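Local structure of lipopolysaccharide core heptose(I) kinase WaaP (Pseudomonas aeruginosa, 6DFL) at residues P8-L12 / V43-Y48; V22-K28 / R37-T41. The protein uses ATP, with magnesium as cofactor, to phosphorylate the first heptose of the lipopolysaccharide inner core, and also acts as an autophosphorylating protein tyrosine kinase. All blocks are in the same frame, centred on the assembly; numbering follows the deposited sequence.

Interaction 1: P8-L12 / V43-Y48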
ATOM      1  N   PRO A   8      20.368  19.761  -7.171  1.00 98.49           N
ATOM      2  CA  PRO A   8      21.176  20.897  -7.638  1.00100.21           C
ATOM      3  C   PRO A   8      21.617  21.878  -6.552  1.00101.45           C
ATOM      4  O   PRO A   8      22.398  22.785  -6.837  1.00105.99           O
ATOM      5  CB  PRO A   8      20.237  21.592  -8.626  1.00100.38           C
ATOM      6  CG  PRO A   8      18.884  21.354  -8.056  1.00 99.16           C
ATOM      7  CD  PRO A   8      18.927  20.002  -7.373  1.00 98.25           C
ATOM      8  N   PHE A   9      21.145  21.687  -5.324  1.00 98.73           N
ATOM      9  CA  PHE A   9      21.370  22.656  -4.259  1.00 98.18           C
ATOM     10  C   PHE A   9      22.769  22.605  -3.658  1.00101.93           C
ATOM     11  O   PHE A   9      23.104  23.483  -2.853  1.00103.65           O
ATOM     12  CB  PHE A   9      20.326  22.449  -3.169  1.00 94.63           C
ATOM     13  CG  PHE A   9      18.928  22.446  -3.691  1.00 97.97           C
ATOM     14  CD1 PHE A   9      18.218  23.641  -3.819  1.00 94.40           C
ATOM     15  CD2 PHE A   9      18.327  21.263  -4.093  1.00 92.13           C
ATOM     16  CE1 PHE A   9      16.933  23.649  -4.310  1.00 89.91           C
ATOM     17  CE2 PHE A   9      17.037  21.269  -4.590  1.00 93.65           C
ATOM     18  CZ  PHE A   9      16.342  22.464  -4.700  1.00 93.32           C
ATOM     19  N   LYS A  10      23.588  21.610  -4.015  1.00101.72           N
ATOM     20  CA  LYS A  10      24.963  21.565  -3.521  1.00104.14           C
ATOM     21  C   LYS A  10      25.768  22.742  -4.058  1.00109.33           C
ATOM     22  O   LYS A  10      26.400  23.482  -3.293  1.00111.14           O
ATOM     23  CB  LYS A  10      25.618  20.239  -3.911  1.00100.47           C
ATOM     24  CG  LYS A  10      26.755  19.775  -3.007  1.00 98.94           C
ATOM     25  CD  LYS A  10      27.213  18.359  -3.409  1.00100.62           C
ATOM     26  CE  LYS A  10      27.889  17.609  -2.265  1.00 99.07           C
ATOM     27  NZ  LYS A  10      29.206  18.192  -1.898  1.00100.16           N
ATOM     28  N   ARG A  11      25.756  22.933  -5.384  1.00108.17           N
ATOM     29  CA  ARG A  11      26.370  24.124  -5.960  1.00110.02           C
ATOM     30  C   ARG A  11      25.557  25.369  -5.626  1.00110.83           C
ATOM     31  O   ARG A  11      26.110  26.369  -5.150  1.00111.16           O
ATOM     32  CB  ARG A  11      26.538  23.964  -7.475  1.00110.96           C
ATOM     33  CG  ARG A  11      25.251  23.725  -8.255  1.00114.93           C
ATOM     34  CD  ARG A  11      25.437  23.985  -9.747  1.00116.83           C
ATOM     35  NE  ARG A  11      24.213  24.497 -10.362  1.00120.59           N
ATOM     36  CZ  ARG A  11      23.256  23.731 -10.876  1.00118.99           C
ATOM     37  NH1 ARG A  11      23.387  22.408 -10.850  1.00119.65           N
ATOM     38  NH2 ARG A  11      22.171  24.287 -11.415  1.00119.60           N
ATOM     39  N   LEU A  12      24.230  25.309  -5.826  1.00108.16           N
ATOM     40  CA  LEU A  12      23.373  26.477  -5.637  1.00105.42           C
ATOM     41  C   LEU A  12      23.619  27.158  -4.303  1.00106.61           C
ATOM     42  O   LEU A  12      23.490  28.381  -4.199  1.00111.47           O
ATOM     43  CB  LEU A  12      21.896  26.085  -5.743  1.00105.64           C
ATOM     44  CG  LEU A  12      21.167  26.375  -7.061  1.00106.70           C
ATOM     45  CD1 LEU A  12      21.743  25.532  -8.192  1.00108.56           C
ATOM     46  CD2 LEU A  12      19.657  26.159  -6.937  1.00100.85           C
ATOM     47  N   VAL A  43      13.826  24.168  -9.971  1.00100.97           N
ATOM     48  CA  VAL A  43      15.202  24.482 -10.330  1.00102.11           C
ATOM     49  C   VAL A  43      15.428  23.853 -11.694  1.00106.19           C
ATOM     50  O   VAL A  43      15.405  22.623 -11.822  1.00106.92           O
ATOM     51  CB  VAL A  43      16.219  23.956  -9.308  1.00101.19           C
ATOM     52  CG1 VAL A  43      17.622  24.379  -9.701  1.00104.01           C
ATOM     53  CG2 VAL A  43      15.883  24.447  -7.910  1.00 95.60           C
ATOM     54  N   ASP A  44      15.626  24.687 -12.713  1.00109.22           N
ATOM     55  CA  ASP A  44      15.689  24.211 -14.093  1.00111.76           C
ATOM     56  C   ASP A  44      14.453  23.380 -14.425  1.00109.82           C
ATOM     57  O   ASP A  44      14.529  22.327 -15.057  1.00112.80           O
ATOM     58  CB  ASP A  44      16.977  23.426 -14.343  1.00113.86           C
ATOM     59  CG  ASP A  44      18.209  24.310 -14.303  1.00117.05           C
ATOM     60  OD1 ASP A  44      18.329  25.189 -15.184  1.00118.56           O
ATOM     61  OD2 ASP A  44      19.045  24.142 -13.384  1.00113.96           O
ATOM     62  N   GLY A  45      13.301  23.856 -13.963  1.00111.51           N
ATOM     63  CA  GLY A  45      12.015  23.260 -14.267  1.00110.07           C
ATOM     64  C   GLY A  45      11.737  21.913 -13.640  1.00111.28           C
ATOM     65  O   GLY A  45      10.726  21.293 -13.985  1.00112.41           O
ATOM     66  N   ARG A  46      12.587  21.433 -12.725  1.00111.03           N
ATOM     67  CA  ARG A  46      12.388  20.089 -12.179  1.00109.62           C
ATOM     68  C   ARG A  46      11.190  20.043 -11.235  1.00104.52           C
ATOM     69  O   ARG A  46      10.236  19.288 -11.461  1.00106.93           O
ATOM     70  CB  ARG A  46      13.653  19.595 -11.461  1.00111.07           C
ATOM     71  CG  ARG A  46      14.891  19.404 -12.346  1.00115.35           C
ATOM     72  CD  ARG A  46      14.712  18.300 -13.382  1.00119.23           C
ATOM     73  NE  ARG A  46      15.204  18.725 -14.693  1.00123.11           N
ATOM     74  CZ  ARG A  46      15.084  18.013 -15.809  1.00123.98           C
ATOM     75  NH1 ARG A  46      14.488  16.828 -15.780  1.00126.25           N
ATOM     76  NH2 ARG A  46      15.559  18.484 -16.954  1.00124.70           N
ATOM     77  N   GLY A  47      11.215  20.838 -10.171  1.00 97.98           N
ATOM     78  CA  GLY A  47      10.159  20.711  -9.185  1.00 95.92           C
ATOM     79  C   GLY A  47      10.570  19.907  -7.966  1.00 93.21           C
ATOM     80  O   GLY A  47      10.944  18.737  -8.060  1.00 93.27           O
ATOM     81  N   TYR A  48      10.515  20.551  -6.808  1.00 90.32           N
ATOM     82  CA  TYR A  48      10.931  19.972  -5.546  1.00 86.44           C
ATOM     83  C   TYR A  48      10.017  20.514  -4.462  1.00 88.15           C
ATOM     84  O   TYR A  48       9.532  21.645  -4.550  1.00 88.81           O
ATOM     85  CB  TYR A  48      12.376  20.330  -5.185  1.00 88.83           C
ATOM     86  CG  TYR A  48      13.415  20.032  -6.239  1.00 91.81           C
ATOM     87  CD1 TYR A  48      13.532  20.822  -7.376  1.00 94.10           C
ATOM     88  CD2 TYR A  48      14.320  18.991  -6.070  1.00 90.42           C
ATOM     89  CE1 TYR A  48      14.490  20.561  -8.335  1.00 98.31           C
ATOM     90  CE2 TYR A  48      15.282  18.720  -7.028  1.00 94.27           C
ATOM     91  CZ  TYR A  48      15.364  19.509  -8.161  1.00 96.78           C
ATOM     92  OH  TYR A  48      16.323  19.251  -9.124  1.00 99.46           O
TER

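Interaction 2: V22-K28 / R37-T41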
ATOM      1  N   VAL A  22      17.172  27.824   2.062  1.00 94.04           N
ATOM      2  CA  VAL A  22      15.878  27.150   1.947  1.00 93.36           C
ATOM      3  C   VAL A  22      14.759  28.131   2.189  1.00 90.59           C
ATOM      4  O   VAL A  22      13.712  28.060   1.538  1.00 93.78           O
ATOM      5  CB  VAL A  22      15.724  25.949   2.897  1.00 86.51           C
ATOM      6  CG1 VAL A  22      15.974  24.678   2.147  1.00 84.13           C
ATOM      7  CG2 VAL A  22      16.565  26.088   4.149  1.00 85.44           C
ATOM      8  N   GLU A  23      14.953  29.043   3.149  1.00 90.61           N
ATOM      9  CA  GLU A  23      13.969  30.070   3.450  1.00 93.14           C
ATOM     10  C   GLU A  23      13.820  31.071   2.310  1.00 96.28           C
ATOM     11  O   GLU A  23      12.840  31.823   2.281  1.00 98.41           O
ATOM     12  CB  GLU A  23      14.363  30.797   4.735  1.00 91.21           C
ATOM     13  CG  GLU A  23      14.484  29.904   5.945  1.00 91.77           C
ATOM     14  CD  GLU A  23      13.189  29.812   6.723  1.00 90.71           C
ATOM     15  OE1 GLU A  23      13.233  29.432   7.913  1.00 90.14           O
ATOM     16  OE2 GLU A  23      12.126  30.125   6.150  1.00 90.86           O
ATOM     17  N   ALA A  24      14.773  31.105   1.384  1.00 97.11           N
ATOM     18  CA  ALA A  24      14.718  32.009   0.246  1.00 97.62           C
ATOM     19  C   ALA A  24      14.134  31.360  -1.002  1.00100.66           C
ATOM     20  O   ALA A  24      13.852  32.070  -1.972  1.00102.64           O
ATOM     21  CB  ALA A  24      16.116  32.555  -0.067  1.00 94.10           C
ATOM     22  N   LEU A  25      13.959  30.040  -1.005  1.00 99.17           N
ATOM     23  CA  LEU A  25      13.316  29.371  -2.126  1.00 95.52           C
ATOM     24  C   LEU A  25      11.859  29.797  -2.223  1.00 98.12           C
ATOM     25  O   LEU A  25      11.207  30.099  -1.217  1.00 96.22           O
ATOM     26  CB  LEU A  25      13.404  27.860  -1.966  1.00 95.62           C
ATOM     27  CG  LEU A  25      14.785  27.263  -2.191  1.00 95.98           C
ATOM     28  CD1 LEU A  25      14.837  25.895  -1.546  1.00 96.28           C
ATOM     29  CD2 LEU A  25      15.087  27.174  -3.679  1.00 94.14           C
ATOM     30  N   GLN A  26      11.345  29.802  -3.453  1.00 98.02           N
ATOM     31  CA  GLN A  26      10.058  30.410  -3.753  1.00 98.72           C
ATOM     32  C   GLN A  26       9.209  29.507  -4.633  1.00 97.08           C
ATOM     33  O   GLN A  26       9.720  28.702  -5.422  1.00 93.49           O
ATOM     34  CB  GLN A  26      10.243  31.767  -4.438  1.00 99.32           C
ATOM     35  CG  GLN A  26      10.704  32.850  -3.486  1.00109.15           C
ATOM     36  CD  GLN A  26      11.700  33.788  -4.124  1.00122.91           C
ATOM     37  OE1 GLN A  26      11.365  34.534  -5.047  1.00125.85           O
ATOM     38  NE2 GLN A  26      12.939  33.753  -3.643  1.00117.08           N
ATOM     39  N   GLY A  27       7.905  29.666  -4.490  1.00 94.25           N
ATOM     40  CA  GLY A  27       6.941  28.907  -5.250  1.00 96.42           C
ATOM     41  C   GLY A  27       5.649  28.790  -4.464  1.00100.61           C
ATOM     42  O   GLY A  27       5.469  29.430  -3.429  1.00 99.17           O
ATOM     43  N   LYS A  28       4.745  27.956  -4.984  1.00 98.81           N
ATOM     44  CA  LYS A  28       3.450  27.771  -4.342  1.00103.42           C
ATOM     45  C   LYS A  28       3.646  27.286  -2.912  1.00105.34           C
ATOM     46  O   LYS A  28       4.084  26.149  -2.696  1.00104.52           O
ATOM     47  CB  LYS A  28       2.584  26.789  -5.134  1.00108.86           C
ATOM     48  CG  LYS A  28       1.184  26.600  -4.557  1.00113.54           C
ATOM     49  CD  LYS A  28       0.186  26.162  -5.626  1.00118.99           C
ATOM     50  CE  LYS A  28       0.586  24.837  -6.272  1.00122.36           C
ATOM     51  NZ  LYS A  28      -0.356  24.432  -7.360  1.00132.81           N
ATOM     52  N   ARG A  37       6.394  24.585   7.430  1.00103.91           N
ATOM     53  CA  ARG A  37       6.206  25.200   6.120  1.00102.60           C
ATOM     54  C   ARG A  37       6.473  24.169   5.035  1.00 99.44           C
ATOM     55  O   ARG A  37       7.414  23.376   5.150  1.00 95.88           O
ATOM     56  CB  ARG A  37       7.133  26.409   5.933  1.00 97.59           C
ATOM     57  CG  ARG A  37       6.746  27.334   4.789  1.00101.62           C
ATOM     58  CD  ARG A  37       7.500  28.654   4.898  1.00101.56           C
ATOM     59  NE  ARG A  37       8.755  28.635   4.158  1.00 95.27           N
ATOM     60  CZ  ARG A  37       9.146  29.572   3.299  1.00100.30           C
ATOM     61  NH1 ARG A  37       8.385  30.646   3.067  1.00104.10           N
ATOM     62  NH2 ARG A  37      10.315  29.439   2.681  1.00 96.38           N
ATOM     63  N   THR A  38       5.637  24.183   3.992  1.00 99.42           N
ATOM     64  CA  THR A  38       5.842  23.385   2.793  1.00 96.96           C
ATOM     65  C   THR A  38       5.655  24.278   1.579  1.00 95.63           C
ATOM     66  O   THR A  38       4.733  25.093   1.550  1.00 99.72           O
ATOM     67  CB  THR A  38       4.865  22.214   2.710  1.00 97.93           C
ATOM     68  OG1 THR A  38       4.688  21.642   4.013  1.00101.45           O
ATOM     69  CG2 THR A  38       5.397  21.153   1.750  1.00 92.73           C
ATOM     70  N   LEU A  39       6.519  24.131   0.576  1.00 91.03           N
ATOM     71  CA  LEU A  39       6.345  24.889  -0.652  1.00 93.42           C
ATOM     72  C   LEU A  39       6.931  24.095  -1.800  1.00 89.02           C
ATOM     73  O   LEU A  39       7.921  23.390  -1.628  1.00 88.72           O
ATOM     74  CB  LEU A  39       7.005  26.276  -0.581  1.00 94.82           C
ATOM     75  CG  LEU A  39       8.534  26.339  -0.512  1.00 90.29           C
ATOM     76  CD1 LEU A  39       9.134  26.883  -1.796  1.00 89.52           C
ATOM     77  CD2 LEU A  39       8.987  27.166   0.670  1.00 93.71           C
ATOM     78  N   ARG A  40       6.310  24.215  -2.972  1.00 91.72           N
ATOM     79  CA  ARG A  40       6.859  23.671  -4.208  1.00 88.23           C
ATOM     80  C   ARG A  40       7.749  24.706  -4.878  1.00 90.81           C
ATOM     81  O   ARG A  40       7.422  25.898  -4.911  1.00 95.74           O
ATOM     82  CB  ARG A  40       5.746  23.255  -5.169  1.00 86.95           C
ATOM     83  CG  ARG A  40       6.253  22.712  -6.487  1.00 86.12           C
ATOM     84  CD  ARG A  40       5.090  22.209  -7.320  1.00 87.74           C
ATOM     85  NE  ARG A  40       5.519  21.422  -8.469  1.00 86.31           N
ATOM     86  CZ  ARG A  40       5.973  21.941  -9.606  1.00 90.74           C
ATOM     87  NH1 ARG A  40       6.067  23.253  -9.746  1.00 94.89           N
ATOM     88  NH2 ARG A  40       6.338  21.143 -10.603  1.00 90.08           N
ATOM     89  N   THR A  41       8.880  24.252  -5.407  1.00 87.26           N
ATOM     90  CA  THR A  41       9.810  25.146  -6.076  1.00 91.86           C
ATOM     91  C   THR A  41      10.402  24.415  -7.269  1.00 94.52           C
ATOM     92  O   THR A  41      10.358  23.188  -7.351  1.00 88.90           O
ATOM     93  CB  THR A  41      10.913  25.645  -5.122  1.00 92.73           C
ATOM     94  OG1 THR A  41      11.685  26.677  -5.753  1.00 93.02           O
ATOM     95  CG2 THR A  41      11.828  24.503  -4.714  1.00 92.42           C
TER

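Interaction 1: P8-L12 / V43-Y48
Phe9 turns the CE2 edge of its ring onto one face of Tyr48, an edge-to-face (T-shaped) pair with centroids 5.2 Å apart and planes at 82°. With CG anti to the carbonyl carbon (chi1 -52°), Phe9 reaches out of the short helix 9-12, and its CE2 meets Tyr48 CD2 at 3.8 Å. Pro8, after a cis peptide bond, comes in near the hydroxyl end of the same tyrosine: its CD is 3.2 Å from Tyr48 OH, and its CG lies over a face of the Phe9 ring, toward the rim. Val43 divides its two methyls between Pro8 and Phe9. One branch, CG1, packs on Pro8 CG at 3.7 Å and meets Leu12 CD2 tip to tip; the other, CG2, touches Phe9 CZ at 3.8 Å. On the solvent side, Arg11 NH2 faces Asp44 OD2 near the guanidinium plane in a long salt bridge of 3.7 Å. Deeper in, both aromatic rings rest on Val96 of strand 95-101 and Val113 of strand 109-115. Val43 to Arg46 form a type I' turn; the loop from Val43 to Tyr48 is the beta-hairpin connection between strands 37-41 and 48-53, and residues 8-12 pack against it.

Interaction 2: V22-K28 / R37-T41
Thr41 and Gln26 meet in the close-packed part of this contact, where the hydroxyl OG1 of Thr41 gives a 2.8 Å hydrogen bond to Gln26 O, tilted 25° from the carbonyl plane. The torsion that sets OG1 opposite the backbone N of Thr41 (chi1 -171°) turns the hydroxyl to this carbonyl, and Leu25 CD2 packs beside it. Just beyond, Gly27 passes very near the strand: its CA makes a CA-H...O contact of 3.1 Å with Arg40 O. Lys28 O then takes a hydrogen bond of 3.0 Å from Arg40 N, while a second CA-H...O contact reaches it from Leu39 CA. Leu39 extends its CD1 branch alongside the backbone, 3.9 Å from Leu25 O, and its other methyl, CD2, lies under one face of the Arg37 guanidinium, near the rim.

The helix end is held more loosely. Arg37, bent at chi3, brings NH2 toward the carbonyl oxygens of Val22, Glu23 and Leu25, with Val22 O at the edge of the guanidinium. Glu23 OE2 lies over a face of that group, 4.0 Å from Arg37 NH2, so the long salt bridge rests on charge alone. On the exposed outer side, Gln26 folds back to its own segment; its NE2 is modelled only 2.5 Å from Ala24 O, too short to be taken at face value. The Arg40 side chain, extended from CG to NE, leads away to salt bridges with Glu116 and Glu42. Strand 37-41 is an outermost strand of the five-stranded antiparallel sheet. A segment leaving a weakly bonded helix crosses over it and meets its backbone at Gly27 and Lys28, an arrangement that belongs to the N-terminal lobe of a protein-kinase-like fold.

How the interactions relate
From the N terminus the chain leaves strand 2-5, makes the short helix 9-12 and continues through helix 18-24 into the 25-28 segment. Interaction 2 closes the smaller loop, when strand 37-41 comes back to 22-28 and crosses it. The chain then turns through 43-46, and interaction 1 closes the larger loop by bringing 43-48 back to 8-12, so interaction 2 is nested inside interaction 1. Their centres lie 12 Å apart and they touch directly: Tyr48 N is 2.7 Å from Thr41 O, a probable backbone hydrogen bond, and Phe9 packs on Leu25. Together they join both N-terminal helices to the hairpin of strands 37-41 and 48-53.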